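Long-range contacts in TlmII (Streptoalloteichus hindustanus, PDB 4HVM), which probably takes part in the nonribosomal peptide biosynthesis of tallysomycin, as a member of the condensation-domain family likely to engage phosphopantetheine-bearing partners: residues Ala35-Leu41 and Leu136-Gln142; Arg191-Trp195 and Asp327-Leu333; Arg226-Leu230 and Met454-Val458. All blocks are in the same frame, centred on the assembly; numbering follows the deposited sequence.

In the fold
From the N terminus the chain first closes a loop at contact 1, where strands 36-44 and 133-141 meet in the five-stranded sheet, whose edge next to 36-44 is completed by strand 385-388 from late in the chain. Asp327-Leu333 then closes the loop begun at Arg191-Trp195 (contact 2), joining helix 185-198 to the end of helix 314-330. Met454-Val458 closes the loop begun at Arg226-Leu230 (contact 3), joining helices 224-231 and 445-459 next to the six-stranded sheet. These last two cross, because Arg226-Leu230 lies within the loop of contact 2. The three centres are 30 to 31 Å apart and none of the contacts touch. The overall build is the two-lobed one known from condensation domains.

Contact 1: Ala35-Leu41 and Leu136-Gln142; sequences AFAARGL and LGVVAHQ. With SO4 (sulfate ion), chain F.
Phe36 and His141 sit opposite each other in an antiparallel non-hydrogen-bonded pair, and their rings form an offset edge-to-face pair with planes at 77° and centroids 5.4 Å apart. The histidine edge points to the phenyl face, and His141 CB also lies over that face, 4.2 Å from the Phe36 ring centroid. With CG anti to the backbone N (chi1 -163°), the imidazole extends past the phenyl to Ala35, whose CB covers a face of it 3.5 Å from the His141 ring centroid. His141 ND1 is hydrogen-bonded to Met143 N. An alanine in place of Phe36 would probably leave the edge and CB of His141 without their aromatic partner and open a gap beside Val139 CG1. Arg39 NH2 makes two weak bonds to a sulfate, probably from the crystallisation liquor. Paired backbone bonds join Ala37 with Ala140 and Arg39 with Val138; just past the strand, Gln142 N donates to Ala35 O at 2.7 Å. The Phe36 ring, the Ala35 methyl and this backbone ladder hold the start of a probable active-site loop: His141 and Gln142 fall where the family's HHxxxD motif has its two histidines, with glutamine in place of the second.

Contact 2: Arg191-Trp195 and Asp327-Leu333; sequences RHRWW and DAVVHYL
Arg191 and His331 bring the two backbones nearest, with their CA atoms 5.8 Å apart: a helical turn of 191-195 faces the place where helix 314-330 ends. His331 is the first residue to leave helical geometry, and the chain then runs on through Tyr332 and Leu333, so its carbonyls turn toward the other helix. Two side chains take them. Arg191 NH1 donates to Tyr332 O at 2.7 Å, in the guanidinium plane and on a lone pair of the carbonyl, while Val330 O lies over one guanidinium face. Trp195 NE1 donates to His331 O at 3.0 Å, somewhat tilted from the indole plane. The His331 imidazole stacks face to face on the five-membered ring of Trp194, planes 8° apart and centroids separated by 3.5 Å, and His331 CB sits over the neighbouring six-membered ring. Its rotation is fixed by ND1, which donates to Asp327 O at 2.8 Å, and Val330 CG1 covers the face turned from the indole. Trp194 NE1 gives its hydrogen to a water 2.8 Å away, which in turn donates a weak bond to Asp327 OD1; the carboxylate stands at the indole edge, its plane nearly perpendicular. Leu333 slides past Trp195, where a chi1 of -176° sets Leu333 CD2 3.8 Å from Trp195 CD1. Tyr332 points elsewhere, its hydroxyl bonded to Asp298, and Arg198 adds a cation-pi contact to Trp194. This joint ties helix 185-198 to the end of helix 314-330: the indole and guanidinium donors satisfy carbonyls where the helix stops, and the positive charge of Arg191 there would probably suit the negative end of the helix dipole.

Contact 3: Arg226-Leu230 and Met454-Val458; sequences RWQAL and MAQAV
Val458 is the main bump of this helix pair: its two methyls press into a hollow framed by Arg226 and, one turn on, Ala229 and Leu230 of the facing helix. CG1 meets Ala229 CB at 3.7 Å, and CG2 touches Arg226 CD at 3.9 Å and lies near Leu230 CB. The exchange is mutual, because Leu230 pushes back into a groove between Met454 and Ala457. A chi1 of -175° swings the Leu230 fork toward the other helix, where CD1 reaches Ala457 CB at 3.8 Å and CD2 reaches CG of Met454 at 3.7 Å. The Leu230 and Met454 side chains cross at about a right angle, and the selenium of Met454 (a selenomethionine here) touches the same CD2 methyl. Small residues shape both hollows: Ala229 gives Val458 a shallow seat, and Ala457 does the same for Leu230. At the margin, Arg226 bends at its second and third torsions, so that its aliphatic CD lies against Val458 and a guanidinium face rests over Ala455 CB, with NH1 3.7 Å from that methyl. The short helical axes come within 9.5 Å and diverge by 54°. On the inner side, Met454 also packs on Leu220 and Ile430 of neighbouring strands and on Met245 of helix 241-255, which Leu230 touches through Ala244. No hydrogen bond passes between the two segments, so helices 224-231 and 445-459 are joined here by interlocking apolar shapes, and Arg226 contributes chiefly its carbon chain and the flat of its guanidinium.

Contact 1: Ala35-Leu41 and Leu136-Gln142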
loop_
_atom_site.group_PDB
_atom_site.type_symbol
_atom_site.label_atom_id
_atom_site.label_comp_id
_atom_site.label_asym_id
_atom_site.label_seq_id
_atom_site.Cartn_x
_atom_site.Cartn_y
_atom_site.Cartn_z
ATOM N N ALA A 35 -1.796 3.630 10.887
ATOM C CA ALA A 35 -2.475 2.481 10.303
ATOM C C ALA A 35 -3.501 2.897 9.259
ATOM O O ALA A 35 -4.149 2.048 8.649
ATOM C CB ALA A 35 -3.151 1.667 11.391
ATOM N N PHE A 36 -3.646 4.201 9.053
ATOM C CA PHE A 36 -4.713 4.711 8.197
ATOM C C PHE A 36 -4.225 5.258 6.863
ATOM O O PHE A 36 -3.139 5.828 6.765
ATOM C CB PHE A 36 -5.544 5.770 8.932
ATOM C CG PHE A 36 -6.578 5.190 9.846
ATOM C CD1 PHE A 36 -6.228 4.750 11.109
ATOM C CD2 PHE A 36 -7.898 5.070 9.438
ATOM C CE1 PHE A 36 -7.170 4.205 11.955
ATOM C CE2 PHE A 36 -8.849 4.523 10.279
ATOM C CZ PHE A 36 -8.482 4.091 11.541
ATOM N N ALA A 37 -5.053 5.076 5.840
ATOM C CA ALA A 37 -4.770 5.582 4.507
ATOM C C ALA A 37 -6.055 6.140 3.920
ATOM O O ALA A 37 -7.149 5.724 4.305
ATOM C CB ALA A 37 -4.227 4.473 3.624
ATOM N N ALA A 38 -5.928 7.072 2.983
ATOM C CA ALA A 38 -7.102 7.678 2.366
ATOM C C ALA A 38 -7.046 7.643 0.842
ATOM O O ALA A 38 -6.041 8.013 0.240
ATOM C CB ALA A 38 -7.273 9.107 2.854
ATOM N N ARG A 39 -8.132 7.188 0.228
ATOM C CA ARG A 39 -8.287 7.232 -1.220
ATOM C C ARG A 39 -9.680 7.764 -1.527
ATOM O O ARG A 39 -10.540 7.794 -0.646
ATOM C CB ARG A 39 -8.107 5.840 -1.827
ATOM C CG ARG A 39 -6.744 5.214 -1.556
ATOM C CD ARG A 39 -5.625 6.022 -2.184
ATOM N NE ARG A 39 -4.433 6.041 -1.340
ATOM C CZ ARG A 39 -3.454 5.146 -1.410
ATOM N NH1 ARG A 39 -3.525 4.156 -2.289
ATOM N NH2 ARG A 39 -2.405 5.239 -0.602
ATOM N N GLY A 40 -9.907 8.189 -2.767
ATOM C CA GLY A 40 -11.200 8.735 -3.137
ATOM C C GLY A 40 -11.518 8.675 -4.618
ATOM O O GLY A 40 -10.619 8.671 -5.457
ATOM N N LEU A 41 -12.808 8.622 -4.934
ATOM C CA LEU A 41 -13.276 8.679 -6.314
ATOM C C LEU A 41 -14.042 9.978 -6.539
ATOM O O LEU A 41 -14.907 10.343 -5.743
ATOM C CB LEU A 41 -14.177 7.483 -6.635
ATOM C CG LEU A 41 -13.520 6.102 -6.678
ATOM C CD1 LEU A 41 -14.547 5.034 -7.003
ATOM C CD2 LEU A 41 -12.374 6.068 -7.682
ATOM N N LEU A 136 -16.229 10.916 -3.277
ATOM C CA LEU A 136 -16.483 9.821 -2.352
ATOM C C LEU A 136 -15.145 9.290 -1.869
ATOM O O LEU A 136 -14.405 8.677 -2.635
ATOM C CB LEU A 136 -17.266 8.702 -3.034
ATOM C CG LEU A 136 -17.573 7.482 -2.163
ATOM C CD1 LEU A 136 -18.731 7.740 -1.200
ATOM C CD2 LEU A 136 -17.842 6.264 -3.026
ATOM N N GLY A 137 -14.826 9.530 -0.604
ATOM C CA GLY A 137 -13.541 9.125 -0.071
ATOM C C GLY A 137 -13.649 8.069 1.010
ATOM O O GLY A 137 -14.673 7.957 1.682
ATOM N N VAL A 138 -12.586 7.290 1.174
ATOM C CA VAL A 138 -12.529 6.295 2.236
ATOM C C VAL A 138 -11.274 6.490 3.081
ATOM O O VAL A 138 -10.175 6.681 2.559
ATOM C CB VAL A 138 -12.589 4.847 1.681
ATOM C CG1 VAL A 138 -11.464 4.592 0.684
ATOM C CG2 VAL A 138 -12.542 3.835 2.812
ATOM N N VAL A 139 -11.455 6.467 4.396
ATOM C CA VAL A 139 -10.338 6.536 5.329
ATOM C C VAL A 139 -10.355 5.277 6.182
ATOM O O VAL A 139 -11.227 5.115 7.035
ATOM C CB VAL A 139 -10.442 7.770 6.231
ATOM C CG1 VAL A 139 -9.274 7.817 7.199
ATOM C CG2 VAL A 139 -10.496 9.034 5.389
ATOM N N ALA A 140 -9.398 4.385 5.958
ATOM C CA ALA A 140 -9.489 3.055 6.549
ATOM C C ALA A 140 -8.222 2.545 7.223
ATOM O O ALA A 140 -7.107 2.837 6.797
ATOM C CB ALA A 140 -9.959 2.055 5.504
ATOM N N HIS A 141 -8.424 1.766 8.280
ATOM C CA HIS A 141 -7.346 1.066 8.963
ATOM C C HIS A 141 -6.817 -0.023 8.035
ATOM O O HIS A 141 -7.596 -0.731 7.395
ATOM C CB HIS A 141 -7.891 0.448 10.249
ATOM C CG HIS A 141 -6.836 0.054 11.235
ATOM N ND1 HIS A 141 -6.010 -1.033 11.048
ATOM C CD2 HIS A 141 -6.488 0.593 12.427
ATOM C CE1 HIS A 141 -5.193 -1.143 12.079
ATOM N NE2 HIS A 141 -5.461 -0.168 12.930
ATOM N N GLN A 142 -5.496 -0.156 7.962
ATOM C CA GLN A 142 -4.871 -1.075 7.011
ATOM C C GLN A 142 -5.092 -2.549 7.354
ATOM O O GLN A 142 -4.837 -3.425 6.530
ATOM C CB GLN A 142 -3.372 -0.792 6.888
ATOM C CG GLN A 142 -2.582 -1.105 8.147
ATOM C CD GLN A 142 -1.095 -1.227 7.886
ATOM O OE1 GLN A 142 -0.374 -0.229 7.854
ATOM N NE2 GLN A 142 -0.627 -2.456 7.697
HETATM S S SO4 F . -0.492 5.298 2.020
HETATM O O1 SO4 F . 0.543 6.226 1.566
HETATM O O2 SO4 F . -0.168 4.790 3.351
HETATM O O3 SO4 F . -1.771 6.001 2.074
HETATM O O4 SO4 F . -0.577 4.174 1.091
#

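Contact 2: Arg191-Trp195 and Asp327-Leu333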
loop_
_atom_site.group_PDB
_atom_site.type_symbol
_atom_site.label_atom_id
_atom_site.label_comp_id
_atom_site.label_asym_id
_atom_site.label_seq_id
_atom_site.Cartn_x
_atom_site.Cartn_y
_atom_site.Cartn_z
ATOM N N ARG A 191 10.513 -22.820 4.497
ATOM C CA ARG A 191 10.609 -21.382 4.282
ATOM C C ARG A 191 11.390 -20.726 5.418
ATOM O O ARG A 191 12.179 -19.805 5.198
ATOM C CB ARG A 191 9.212 -20.763 4.185
ATOM C CG ARG A 191 8.317 -21.385 3.122
ATOM C CD ARG A 191 8.844 -21.133 1.720
ATOM N NE ARG A 191 8.031 -21.801 0.707
ATOM C CZ ARG A 191 6.911 -21.301 0.192
ATOM N NH1 ARG A 191 6.460 -20.121 0.591
ATOM N NH2 ARG A 191 6.237 -21.982 -0.725
ATOM N N HIS A 192 11.160 -21.204 6.637
ATOM C CA HIS A 192 11.849 -20.673 7.803
ATOM C C HIS A 192 13.339 -20.968 7.711
ATOM O O HIS A 192 14.170 -20.155 8.111
ATOM C CB HIS A 192 11.273 -21.265 9.087
ATOM C CG HIS A 192 11.749 -20.584 10.331
ATOM N ND1 HIS A 192 12.895 -20.963 10.997
ATOM C CD2 HIS A 192 11.235 -19.544 11.030
ATOM C CE1 HIS A 192 13.065 -20.187 12.053
ATOM N NE2 HIS A 192 12.071 -19.319 12.097
ATOM N N ARG A 193 13.669 -22.141 7.182
ATOM C CA ARG A 193 15.059 -22.520 6.972
ATOM C C ARG A 193 15.719 -21.633 5.922
ATOM O O ARG A 193 16.813 -21.112 6.135
ATOM C CB ARG A 193 15.151 -23.979 6.528
ATOM C CG ARG A 193 15.766 -24.914 7.552
ATOM C CD ARG A 193 16.249 -26.189 6.879
ATOM N NE ARG A 193 17.297 -25.918 5.898
ATOM C CZ ARG A 193 17.527 -26.661 4.819
ATOM N NH1 ARG A 193 16.777 -27.726 4.571
ATOM N NH2 ARG A 193 18.502 -26.336 3.983
ATOM N N TRP A 194 15.042 -21.478 4.787
ATOM C CA TRP A 194 15.558 -20.716 3.654
ATOM C C TRP A 194 15.954 -19.298 4.057
ATOM O O TRP A 194 16.982 -18.783 3.616
ATOM C CB TRP A 194 14.510 -20.669 2.539
ATOM C CG TRP A 194 15.028 -20.164 1.219
ATOM C CD1 TRP A 194 15.563 -20.911 0.212
ATOM C CD2 TRP A 194 15.040 -18.803 0.758
ATOM N NE1 TRP A 194 15.913 -20.105 -0.844
ATOM C CE2 TRP A 194 15.602 -18.807 -0.535
ATOM C CE3 TRP A 194 14.634 -17.585 1.313
ATOM C CZ2 TRP A 194 15.770 -17.642 -1.281
ATOM C CZ3 TRP A 194 14.802 -16.427 0.567
ATOM C CH2 TRP A 194 15.365 -16.466 -0.715
ATOM N N TRP A 195 15.140 -18.677 4.903
ATOM C CA TRP A 195 15.406 -17.316 5.351
ATOM C C TRP A 195 16.421 -17.269 6.489
ATOM O O TRP A 195 17.156 -16.293 6.627
ATOM C CB TRP A 195 14.107 -16.621 5.757
ATOM C CG TRP A 195 13.317 -16.126 4.588
ATOM C CD1 TRP A 195 12.297 -16.772 3.951
ATOM C CD2 TRP A 195 13.493 -14.881 3.905
ATOM N NE1 TRP A 195 11.823 -16.001 2.915
ATOM C CE2 TRP A 195 12.542 -14.835 2.867
ATOM C CE3 TRP A 195 14.362 -13.799 4.073
ATOM C CZ2 TRP A 195 12.436 -13.747 1.999
ATOM C CZ3 TRP A 195 14.256 -12.722 3.212
ATOM C CH2 TRP A 195 13.302 -12.702 2.189
ATOM N N ASP A 327 12.666 -15.216 -6.735
ATOM C CA ASP A 327 13.328 -16.093 -5.778
ATOM C C ASP A 327 12.717 -15.923 -4.388
ATOM O O ASP A 327 12.507 -16.898 -3.664
ATOM C CB ASP A 327 14.830 -15.798 -5.745
ATOM C CG ASP A 327 15.636 -16.919 -5.113
ATOM O OD1 ASP A 327 15.161 -18.076 -5.095
ATOM O OD2 ASP A 327 16.756 -16.641 -4.642
ATOM N N ALA A 328 12.425 -14.676 -4.029
ATOM C CA ALA A 328 11.809 -14.361 -2.747
ATOM C C ALA A 328 10.349 -14.797 -2.722
ATOM O O ALA A 328 9.845 -15.239 -1.691
ATOM C CB ALA A 328 11.919 -12.872 -2.458
ATOM N N VAL A 329 9.675 -14.666 -3.859
ATOM C CA VAL A 329 8.274 -15.061 -3.974
ATOM C C VAL A 329 8.113 -16.581 -3.885
ATOM O O VAL A 329 7.220 -17.080 -3.193
ATOM C CB VAL A 329 7.644 -14.527 -5.279
ATOM C CG1 VAL A 329 6.268 -15.123 -5.500
ATOM C CG2 VAL A 329 7.565 -13.009 -5.241
ATOM N N VAL A 330 8.982 -17.309 -4.584
ATOM C CA VAL A 330 8.981 -18.770 -4.545
ATOM C C VAL A 330 9.159 -19.274 -3.116
ATOM O O VAL A 330 8.476 -20.207 -2.684
ATOM C CB VAL A 330 10.089 -19.366 -5.448
ATOM C CG1 VAL A 330 10.370 -20.815 -5.077
ATOM C CG2 VAL A 330 9.699 -19.257 -6.907
ATOM N N HIS A 331 10.066 -18.636 -2.381
ATOM C CA HIS A 331 10.323 -18.993 -0.988
ATOM C C HIS A 331 9.644 -18.021 -0.027
ATOM O O HIS A 331 10.252 -17.558 0.941
ATOM C CB HIS A 331 11.827 -19.035 -0.719
ATOM C CG HIS A 331 12.577 -19.941 -1.643
ATOM N ND1 HIS A 331 13.111 -19.509 -2.840
ATOM C CD2 HIS A 331 12.874 -21.259 -1.555
ATOM C CE1 HIS A 331 13.710 -20.520 -3.443
ATOM N NE2 HIS A 331 13.581 -21.594 -2.684
ATOM N N TYR A 332 8.376 -17.730 -0.296
ATOM C CA TYR A 332 7.629 -16.740 0.471
ATOM C C TYR A 332 7.544 -17.061 1.958
ATOM O O TYR A 332 7.300 -18.202 2.356
ATOM C CB TYR A 332 6.224 -16.552 -0.110
ATOM C CG TYR A 332 5.305 -15.715 0.754
ATOM C CD1 TYR A 332 5.472 -14.338 0.850
ATOM C CD2 TYR A 332 4.266 -16.300 1.467
ATOM C CE1 TYR A 332 4.635 -13.567 1.636
ATOM C CE2 TYR A 332 3.422 -15.538 2.257
ATOM C CZ TYR A 332 3.613 -14.172 2.336
ATOM O OH TYR A 332 2.785 -13.402 3.116
ATOM N N LEU A 333 7.770 -16.033 2.768
ATOM C CA LEU A 333 7.563 -16.087 4.207
ATOM C C LEU A 333 7.039 -14.715 4.613
ATOM O O LEU A 333 7.640 -13.698 4.257
ATOM C CB LEU A 333 8.874 -16.397 4.931
ATOM C CG LEU A 333 8.808 -16.570 6.450
ATOM C CD1 LEU A 333 8.126 -17.879 6.823
ATOM C CD2 LEU A 333 10.197 -16.491 7.066
HETATM O O HOH W 1 16.900 -20.608 -3.424
#

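Contact 3: Arg226-Leu230 and Met454-Val458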
loop_
_atom_site.group_PDB
_atom_site.type_symbol
_atom_site.label_atom_id
_atom_site.label_comp_id
_atom_site.label_asym_id
_atom_site.label_seq_id
_atom_site.Cartn_x
_atom_site.Cartn_y
_atom_site.Cartn_z
ATOM N N ARG A 226 4.189 7.296 -21.069
ATOM C CA ARG A 226 5.529 6.861 -20.688
ATOM C C ARG A 226 5.455 5.725 -19.677
ATOM O O ARG A 226 6.200 4.748 -19.760
ATOM C CB ARG A 226 6.317 8.030 -20.096
ATOM C CG ARG A 226 7.686 7.648 -19.567
ATOM C CD ARG A 226 8.637 7.304 -20.699
ATOM N NE ARG A 226 8.642 8.336 -21.732
ATOM C CZ ARG A 226 9.300 9.488 -21.638
ATOM N NH1 ARG A 226 10.012 9.768 -20.550
ATOM N NH2 ARG A 226 9.245 10.367 -22.631
ATOM N N TRP A 227 4.543 5.857 -18.721
ATOM C CA TRP A 227 4.381 4.845 -17.686
ATOM C C TRP A 227 3.867 3.520 -18.247
ATOM O O TRP A 227 4.295 2.451 -17.813
ATOM C CB TRP A 227 3.449 5.349 -16.585
ATOM C CG TRP A 227 3.313 4.399 -15.425
ATOM C CD1 TRP A 227 2.260 3.573 -15.156
ATOM C CD2 TRP A 227 4.272 4.177 -14.383
ATOM N NE1 TRP A 227 2.502 2.855 -14.009
ATOM C CE2 TRP A 227 3.731 3.207 -13.516
ATOM C CE3 TRP A 227 5.533 4.708 -14.099
ATOM C CZ2 TRP A 227 4.408 2.758 -12.385
ATOM C CZ3 TRP A 227 6.204 4.260 -12.977
ATOM C CH2 TRP A 227 5.640 3.295 -12.134
ATOM N N GLN A 228 2.953 3.592 -19.207
ATOM C CA GLN A 228 2.375 2.388 -19.796
ATOM C C GLN A 228 3.404 1.592 -20.593
ATOM O O GLN A 228 3.495 0.372 -20.455
ATOM C CB GLN A 228 1.166 2.738 -20.666
ATOM C CG GLN A 228 -0.026 3.223 -19.871
ATOM C CD GLN A 228 -0.481 2.202 -18.850
ATOM O OE1 GLN A 228 -0.474 0.998 -19.113
ATOM N NE2 GLN A 228 -0.872 2.677 -17.673
ATOM N N ALA A 229 4.183 2.286 -21.416
ATOM C CA ALA A 229 5.188 1.633 -22.247
ATOM C C ALA A 229 6.260 0.975 -21.386
ATOM O O ALA A 229 6.885 -0.003 -21.793
ATOM C CB ALA A 229 5.814 2.628 -23.199
ATOM N N LEU A 230 6.464 1.525 -20.195
ATOM C CA LEU A 230 7.434 0.989 -19.250
ATOM C C LEU A 230 6.829 -0.168 -18.463
ATOM O O LEU A 230 7.447 -1.222 -18.310
ATOM C CB LEU A 230 7.893 2.086 -18.288
ATOM C CG LEU A 230 9.001 1.717 -17.304
ATOM C CD1 LEU A 230 10.328 1.621 -18.029
ATOM C CD2 LEU A 230 9.071 2.733 -16.180
HETATM N N MSE A 454 14.085 6.117 -17.530
HETATM C CA MSE A 454 12.791 5.657 -18.025
HETATM C C MSE A 454 12.643 5.922 -19.516
HETATM O O MSE A 454 12.200 5.053 -20.269
HETATM C CB MSE A 454 11.649 6.319 -17.256
HETATM C CG MSE A 454 11.308 5.638 -15.946
HETATM SE SE MSE A 454 9.791 6.457 -15.056
HETATM C CE MSE A 454 10.612 8.170 -14.648
ATOM N N ALA A 455 13.016 7.127 -19.937
ATOM C CA ALA A 455 12.983 7.492 -21.348
ATOM C C ALA A 455 13.834 6.534 -22.167
ATOM O O ALA A 455 13.419 6.080 -23.233
ATOM C CB ALA A 455 13.463 8.920 -21.539
ATOM N N GLN A 456 15.018 6.219 -21.653
ATOM C CA GLN A 456 15.924 5.292 -22.312
ATOM C C GLN A 456 15.333 3.887 -22.368
ATOM O O GLN A 456 15.441 3.203 -23.386
ATOM C CB GLN A 456 17.269 5.262 -21.588
ATOM C CG GLN A 456 18.297 4.362 -22.236
ATOM C CD GLN A 456 18.648 4.805 -23.638
ATOM O OE1 GLN A 456 19.377 5.780 -23.828
ATOM N NE2 GLN A 456 18.133 4.091 -24.631
ATOM N N ALA A 457 14.705 3.463 -21.275
ATOM C CA ALA A 457 14.156 2.112 -21.187
ATOM C C ALA A 457 13.054 1.858 -22.210
ATOM O O ALA A 457 12.873 0.730 -22.670
ATOM C CB ALA A 457 13.643 1.834 -19.782
ATOM N N VAL A 458 12.318 2.906 -22.561
ATOM C CA VAL A 458 11.258 2.791 -23.550
ATOM C C VAL A 458 11.830 2.925 -24.959
ATOM O O VAL A 458 11.405 2.226 -25.881
ATOM C CB VAL A 458 10.163 3.854 -23.324
ATOM C CG1 VAL A 458 9.095 3.760 -24.401
ATOM C CG2 VAL A 458 9.551 3.694 -21.942
#